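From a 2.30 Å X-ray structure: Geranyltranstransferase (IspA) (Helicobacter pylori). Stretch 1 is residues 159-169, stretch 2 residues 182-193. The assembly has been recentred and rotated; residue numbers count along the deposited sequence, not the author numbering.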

ATOM      1  N   LYS A 159       7.985  -9.690   0.210  1.00 39.53           N
ATOM      2  CA  LYS A 159       8.192 -11.121   0.350  1.00 37.75           C
ATOM      3  C   LYS A 159       7.510 -11.914  -0.762  1.00 39.19           C
ATOM      4  O   LYS A 159       7.690 -13.131  -0.861  1.00 48.62           O
ATOM      5  N   GLY A 160       6.691 -11.241  -1.569  1.00 36.68           N
ATOM      6  CA  GLY A 160       6.009 -11.877  -2.700  1.00 29.02           C
ATOM      7  C   GLY A 160       6.236 -11.144  -4.027  1.00 41.27           C
ATOM      8  O   GLY A 160       7.334 -11.178  -4.590  1.00 38.13           O
ATOM      9  N   MET A 161       5.196 -10.467  -4.504  1.00 37.05           N
ATOM     10  CA  MET A 161       5.136  -9.935  -5.872  1.00 39.36           C
ATOM     11  C   MET A 161       6.273  -8.983  -6.211  1.00 34.28           C
ATOM     12  O   MET A 161       6.871  -9.088  -7.283  1.00 42.84           O
ATOM     13  N   ILE A 162       6.612  -8.106  -5.265  1.00 39.18           N
ATOM     14  CA  ILE A 162       7.694  -7.132  -5.432  1.00 36.03           C
ATOM     15  C   ILE A 162       9.077  -7.783  -5.549  1.00 41.60           C
ATOM     16  O   ILE A 162       9.844  -7.444  -6.475  1.00 32.46           O
ATOM     17  N   LEU A 163       9.391  -8.718  -4.649  1.00 27.52           N
ATOM     18  CA  LEU A 163      10.610  -9.533  -4.793  1.00 36.78           C
ATOM     19  C   LEU A 163      10.731 -10.135  -6.188  1.00 42.29           C
ATOM     20  O   LEU A 163      11.782 -10.010  -6.828  1.00 40.58           O
ATOM     21  N   GLY A 164       9.658 -10.773  -6.654  1.00 34.65           N
ATOM     22  CA  GLY A 164       9.658 -11.360  -7.983  1.00 34.37           C
ATOM     23  C   GLY A 164       9.854 -10.337  -9.100  1.00 37.63           C
ATOM     24  O   GLY A 164      10.537 -10.618 -10.090  1.00 43.63           O
ATOM     25  N   GLN A 165       9.236  -9.168  -8.944  1.00 36.96           N
ATOM     26  CA  GLN A 165       9.363  -8.062  -9.893  1.00 43.13           C
ATOM     27  C   GLN A 165      10.785  -7.511  -9.923  1.00 41.41           C
ATOM     28  O   GLN A 165      11.322  -7.187 -11.004  1.00 39.98           O
ATOM     29  N   ALA A 166      11.401  -7.427  -8.740  1.00 36.39           N
ATOM     30  CA  ALA A 166      12.775  -6.943  -8.613  1.00 35.70           C
ATOM     31  C   ALA A 166      13.785  -7.879  -9.281  1.00 44.42           C
ATOM     32  O   ALA A 166      14.670  -7.408 -10.039  1.00 38.24           O
ATOM     33  N   LEU A 167      13.628  -9.187  -9.050  1.00 38.02           N
ATOM     34  CA  LEU A 167      14.433 -10.187  -9.768  1.00 37.85           C
ATOM     35  C   LEU A 167      14.236 -10.119 -11.273  1.00 27.36           C
ATOM     36  O   LEU A 167      15.201 -10.208 -12.016  1.00 37.88           O
ATOM     37  N   ASP A 168      12.987 -10.013 -11.719  1.00 30.99           N
ATOM     38  CA  ASP A 168      12.701  -9.994 -13.151  1.00 40.81           C
ATOM     39  C   ASP A 168      13.361  -8.821 -13.873  1.00 40.06           C
ATOM     40  O   ASP A 168      13.893  -8.994 -14.963  1.00 46.66           O
ATOM     41  N   CYS A 169      13.328  -7.644 -13.252  1.00 41.57           N
ATOM     42  CA  CYS A 169      13.968  -6.445 -13.807  1.00 47.41           C
ATOM     43  C   CYS A 169      15.469  -6.516 -13.732  1.00 45.04           C
ATOM     44  O   CYS A 169      16.158  -6.135 -14.686  1.00 37.40           O
ATOM     45  N   THR A 182      12.146 -20.665 -11.273  1.00 46.36           N
ATOM     46  CA  THR A 182      10.914 -21.085 -10.603  1.00 39.97           C
ATOM     47  C   THR A 182      10.615 -20.146  -9.433  1.00 38.81           C
ATOM     48  O   THR A 182       9.461 -19.802  -9.178  1.00 44.64           O
ATOM     49  N   PHE A 183      11.665 -19.726  -8.734  1.00 36.89           N
ATOM     50  CA  PHE A 183      11.560 -18.785  -7.631  1.00 35.93           C
ATOM     51  C   PHE A 183      11.089 -17.417  -8.119  1.00 36.04           C
ATOM     52  O   PHE A 183      10.248 -16.792  -7.500  1.00 36.11           O
ATOM     53  N   LEU A 184      11.661 -16.936  -9.216  1.00 35.84           N
ATOM     54  CA  LEU A 184      11.247 -15.654  -9.739  1.00 33.54           C
ATOM     55  C   LEU A 184       9.757 -15.686 -10.035  1.00 30.25           C
ATOM     56  O   LEU A 184       9.012 -14.812  -9.573  1.00 35.01           O
ATOM     57  N   HIS A 185       9.303 -16.716 -10.738  1.00 35.38           N
ATOM     58  CA  HIS A 185       7.911 -16.756 -11.176  1.00 39.88           C
ATOM     59  C   HIS A 185       6.916 -17.129 -10.081  1.00 41.08           C
ATOM     60  O   HIS A 185       5.770 -16.672 -10.133  1.00 43.05           O
ATOM     61  N   GLU A 186       7.352 -17.918  -9.092  1.00 36.89           N
ATOM     62  CA  GLU A 186       6.523 -18.203  -7.918  1.00 39.10           C
ATOM     63  C   GLU A 186       6.164 -16.865  -7.287  1.00 39.99           C
ATOM     64  O   GLU A 186       5.012 -16.633  -6.949  1.00 42.52           O
ATOM     65  N   HIS A 187       7.154 -15.972  -7.195  1.00 42.05           N
ATOM     66  CA  HIS A 187       6.993 -14.674  -6.529  1.00 39.21           C
ATOM     67  C   HIS A 187       6.340 -13.588  -7.413  1.00 32.96           C
ATOM     68  O   HIS A 187       5.394 -12.944  -6.982  1.00 35.15           O
ATOM     69  N   LYS A 188       6.809 -13.407  -8.645  1.00 38.79           N
ATOM     70  CA  LYS A 188       6.250 -12.384  -9.545  1.00 30.28           C
ATOM     71  C   LYS A 188       4.754 -12.643  -9.795  1.00 40.47           C
ATOM     72  O   LYS A 188       3.921 -11.745  -9.662  1.00 42.63           O
ATOM     73  N   THR A 189       4.421 -13.894 -10.105  1.00 42.22           N
ATOM     74  CA  THR A 189       3.096 -14.260 -10.589  1.00 42.45           C
ATOM     75  C   THR A 189       2.240 -15.090  -9.597  1.00 36.73           C
ATOM     76  O   THR A 189       1.093 -14.737  -9.310  1.00 37.92           O
ATOM     77  N   ALA A 190       2.792 -16.179  -9.083  1.00 36.50           N
ATOM     78  CA  ALA A 190       1.970 -17.210  -8.430  1.00 39.16           C
ATOM     79  C   ALA A 190       1.431 -16.830  -7.067  1.00 35.30           C
ATOM     80  O   ALA A 190       0.358 -17.305  -6.666  1.00 50.24           O
ATOM     81  N   LYS A 191       2.168 -15.962  -6.368  1.00 40.43           N
ATOM     82  CA  LYS A 191       1.820 -15.512  -5.011  1.00 42.26           C
ATOM     83  C   LYS A 191       0.482 -14.781  -4.923  1.00 44.06           C
ATOM     84  O   LYS A 191      -0.343 -15.092  -4.053  1.00 42.95           O
ATOM     85  N   LEU A 192       0.277 -13.829  -5.833  1.00 37.86           N
ATOM     86  CA  LEU A 192      -0.976 -13.063  -5.942  1.00 44.40           C
ATOM     87  C   LEU A 192      -2.172 -13.898  -6.449  1.00 41.27           C
ATOM     88  O   LEU A 192      -3.336 -13.657  -6.081  1.00 44.41           O
ATOM     89  N   ILE A 193      -1.875 -14.875  -7.289  1.00 33.46           N
ATOM     90  CA  ILE A 193      -2.864 -15.845  -7.784  1.00 29.92           C
ATOM     91  C   ILE A 193      -3.309 -16.783  -6.625  1.00 38.08           C
ATOM     92  O   ILE A 193      -4.500 -17.073  -6.470  1.00 40.98           O
TER

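Leu163 (t) and Leu167 (m) both point toward stretch 2. Leu163 CD2 lies 3.8 Å from Phe183 CE1. Leu167 CD1 meets the edge of the same ring, 3.6 Å from Phe183 CD1. Phe183 (t) starts sideways, but its end comes nearer. Leu184 is off-rotamer at chi1 146°; Leu184 CD2 lies 4.2 Å from Leu167 CB, and Leu184 CD1 is 3.4 Å from Gly164 O.

The two helices run roughly antiparallel, with an interaxial angle of 141° and a closest approach of 6.5 Å. Gly164 sits at the close approach, where there is no room for a CB: one there would point toward stretch 2 and clash with Lys188 N. Gly164 CA lies 3.9 Å from Lys188 CA. Further along, Met161 (t) places SD 4.0 Å from Leu192 CD2. Its backbone also joins in, with a CA-H...O contact of 3.2 Å from Met161 CA to His187 O.

His187 (m) is held by its own helix: His187 ND1 donates to Phe183 O at 2.8 Å. Its ring edge faces Lys159 O, 3.2 Å from His187 CD2. Water 1 donates to Lys159 O at 3.2 Å and makes a weak bond to His187 NE2 at 3.3 Å.

Asp168 (t) points toward stretch 2. Lys188 is off-rotamer at chi1 -136°. Its chain lies along stretch 1, with Lys188 CG 3.5 Å from Gly164 O. Its positively charged amine then meets the Asp168 carboxylate: Lys188 NZ donates to Asp168 OD2 at 2.8 Å, forming a salt bridge.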

ATOM      1  CB  LYS A 159       7.634 -11.571   1.715  1.00 41.64           C
ATOM      2  CG  LYS A 159       8.641 -11.456   2.855  1.00 49.50           C
ATOM      3  CD  LYS A 159       8.097 -10.681   4.049  1.00 61.30           C
ATOM      4  CE  LYS A 159       7.091 -11.454   4.893  1.00 68.95           C
ATOM      5  NZ  LYS A 159       5.703 -10.994   4.625  1.00 64.50           N
ATOM      6  CB  MET A 161       3.769  -9.296  -6.110  1.00 37.24           C
ATOM      7  CG  MET A 161       3.532  -8.756  -7.503  1.00 42.93           C
ATOM      8  SD  MET A 161       2.000  -7.797  -7.599  1.00 44.79           S
ATOM      9  CE  MET A 161       2.530  -6.336  -6.681  1.00 49.49           C
ATOM     10  CB  ILE A 162       7.638  -6.026  -4.364  1.00 38.96           C
ATOM     11  CG1 ILE A 162       6.459  -5.109  -4.659  1.00 34.65           C
ATOM     12  CG2 ILE A 162       8.905  -5.179  -4.359  1.00 39.92           C
ATOM     13  CD1 ILE A 162       5.936  -4.393  -3.435  1.00 54.79           C
ATOM     14  CB  LEU A 163      10.679 -10.660  -3.765  1.00 43.04           C
ATOM     15  CG  LEU A 163      11.866 -11.618  -3.826  1.00 39.93           C
ATOM     16  CD1 LEU A 163      13.178 -10.848  -3.815  1.00 32.98           C
ATOM     17  CD2 LEU A 163      11.809 -12.609  -2.650  1.00 37.52           C
ATOM     18  CB  GLN A 165       8.395  -6.956  -9.492  1.00 47.55           C
ATOM     19  CG  GLN A 165       8.400  -5.742 -10.380  1.00 62.22           C
ATOM     20  CD  GLN A 165       7.388  -5.835 -11.493  1.00 81.37           C
ATOM     21  OE1 GLN A 165       6.289  -6.381 -11.311  1.00 84.22           O
ATOM     22  NE2 GLN A 165       7.741  -5.292 -12.660  1.00 72.64           N
ATOM     23  CB  ALA A 166      13.138  -6.655  -7.172  1.00 33.94           C
ATOM     24  CB  LEU A 167      14.128 -11.614  -9.308  1.00 22.79           C
ATOM     25  CG  LEU A 167      14.291 -11.912  -7.810  1.00 42.58           C
ATOM     26  CD1 LEU A 167      13.556 -13.209  -7.414  1.00 28.73           C
ATOM     27  CD2 LEU A 167      15.740 -11.952  -7.410  1.00 36.44           C
ATOM     28  CB  ASP A 168      11.200  -9.985 -13.429  1.00 45.00           C
ATOM     29  CG  ASP A 168      10.870 -10.366 -14.874  1.00 46.78           C
ATOM     30  OD1 ASP A 168      11.680 -11.065 -15.520  1.00 50.37           O
ATOM     31  OD2 ASP A 168       9.795  -9.974 -15.363  1.00 56.47           O
ATOM     32  CB  CYS A 169      13.498  -5.178 -13.089  1.00 44.34           C
ATOM     33  SG  CYS A 169      11.755  -4.903 -13.331  1.00 61.04           S
ATOM     34  CB  THR A 182      11.002 -22.566 -10.104  1.00 43.84           C
ATOM     35  OG1 THR A 182      11.442 -23.418 -11.168  1.00 41.87           O
ATOM     36  CG2 THR A 182       9.660 -23.067  -9.652  1.00 36.72           C
ATOM     37  CB  PHE A 183      12.927 -18.658  -6.953  1.00 38.57           C
ATOM     38  CG  PHE A 183      12.925 -17.815  -5.714  1.00 47.26           C
ATOM     39  CD1 PHE A 183      13.083 -16.425  -5.792  1.00 48.98           C
ATOM     40  CD2 PHE A 183      12.815 -18.405  -4.466  1.00 33.91           C
ATOM     41  CE1 PHE A 183      13.085 -15.636  -4.641  1.00 46.11           C
ATOM     42  CE2 PHE A 183      12.834 -17.623  -3.305  1.00 42.57           C
ATOM     43  CZ  PHE A 183      12.963 -16.234  -3.398  1.00 38.10           C
ATOM     44  CB  LEU A 184      12.128 -15.250 -10.938  1.00 36.73           C
ATOM     45  CG  LEU A 184      11.733 -14.464 -12.189  1.00 47.50           C
ATOM     46  CD1 LEU A 184      10.655 -13.437 -12.010  1.00 47.15           C
ATOM     47  CD2 LEU A 184      13.001 -13.784 -12.707  1.00 45.35           C
ATOM     48  CB  HIS A 185       7.747 -17.645 -12.411  1.00 45.23           C
ATOM     49  CG  HIS A 185       8.345 -17.054 -13.645  1.00 55.16           C
ATOM     50  ND1 HIS A 185       8.132 -15.742 -14.016  1.00 59.98           N
ATOM     51  CD2 HIS A 185       9.137 -17.592 -14.602  1.00 63.87           C
ATOM     52  CE1 HIS A 185       8.778 -15.495 -15.142  1.00 65.10           C
ATOM     53  NE2 HIS A 185       9.396 -16.601 -15.518  1.00 65.30           N
ATOM     54  CB  GLU A 186       7.263 -19.084  -6.898  1.00 36.73           C
ATOM     55  CG  GLU A 186       6.403 -19.572  -5.719  1.00 51.44           C
ATOM     56  CD  GLU A 186       7.218 -20.111  -4.528  1.00 57.70           C
ATOM     57  OE1 GLU A 186       6.594 -20.595  -3.554  1.00 70.06           O
ATOM     58  OE2 GLU A 186       8.475 -20.043  -4.551  1.00 73.12           O
ATOM     59  CB  HIS A 187       8.324 -14.223  -5.891  1.00 38.02           C
ATOM     60  CG  HIS A 187       8.742 -15.077  -4.724  1.00 41.12           C
ATOM     61  ND1 HIS A 187       9.265 -16.347  -4.872  1.00 34.92           N
ATOM     62  CD2 HIS A 187       8.701 -14.844  -3.394  1.00 39.27           C
ATOM     63  CE1 HIS A 187       9.518 -16.857  -3.682  1.00 48.29           C
ATOM     64  NE2 HIS A 187       9.186 -15.965  -2.767  1.00 49.93           N
ATOM     65  CB  LYS A 188       7.002 -12.408 -10.888  1.00 40.23           C
ATOM     66  CG  LYS A 188       7.383 -11.036 -11.459  1.00 43.94           C
ATOM     67  CD  LYS A 188       6.244 -10.306 -12.116  1.00 59.86           C
ATOM     68  CE  LYS A 188       6.454 -10.208 -13.622  1.00 63.78           C
ATOM     69  NZ  LYS A 188       7.513  -9.222 -13.960  1.00 58.53           N
ATOM     70  CB  THR A 189       3.258 -14.983 -11.939  1.00 42.57           C
ATOM     71  OG1 THR A 189       3.780 -14.054 -12.900  1.00 49.63           O
ATOM     72  CG2 THR A 189       1.942 -15.549 -12.443  1.00 52.71           C
ATOM     73  CB  ALA A 190       2.714 -18.547  -8.373  1.00 34.10           C
ATOM     74  CB  LYS A 191       2.934 -14.629  -4.441  1.00 47.86           C
ATOM     75  CG  LYS A 191       3.486 -15.121  -3.098  1.00 43.89           C
ATOM     76  CD  LYS A 191       4.481 -16.253  -3.320  1.00 36.25           C
ATOM     77  CE  LYS A 191       5.420 -16.437  -2.138  1.00 52.96           C
ATOM     78  NZ  LYS A 191       5.033 -17.609  -1.294  1.00 49.50           N
ATOM     79  CB  LEU A 192      -0.762 -11.828  -6.836  1.00 49.30           C
ATOM     80  CG  LEU A 192      -1.835 -10.735  -6.881  1.00 53.99           C
ATOM     81  CD1 LEU A 192      -2.071 -10.172  -5.485  1.00 46.75           C
ATOM     82  CD2 LEU A 192      -1.507  -9.604  -7.898  1.00 42.19           C
ATOM     83  CB  ILE A 193      -2.245 -16.630  -8.974  1.00 29.19           C
ATOM     84  CG1 ILE A 193      -2.236 -15.735 -10.239  1.00 34.82           C
ATOM     85  CG2 ILE A 193      -2.951 -17.957  -9.257  1.00 34.90           C
ATOM     86  CD1 ILE A 193      -1.562 -16.387 -11.390  1.00 32.00           C
TER
HETATM   87  O   HOH W   1      10.136 -14.847   0.201  1.00 59.59           O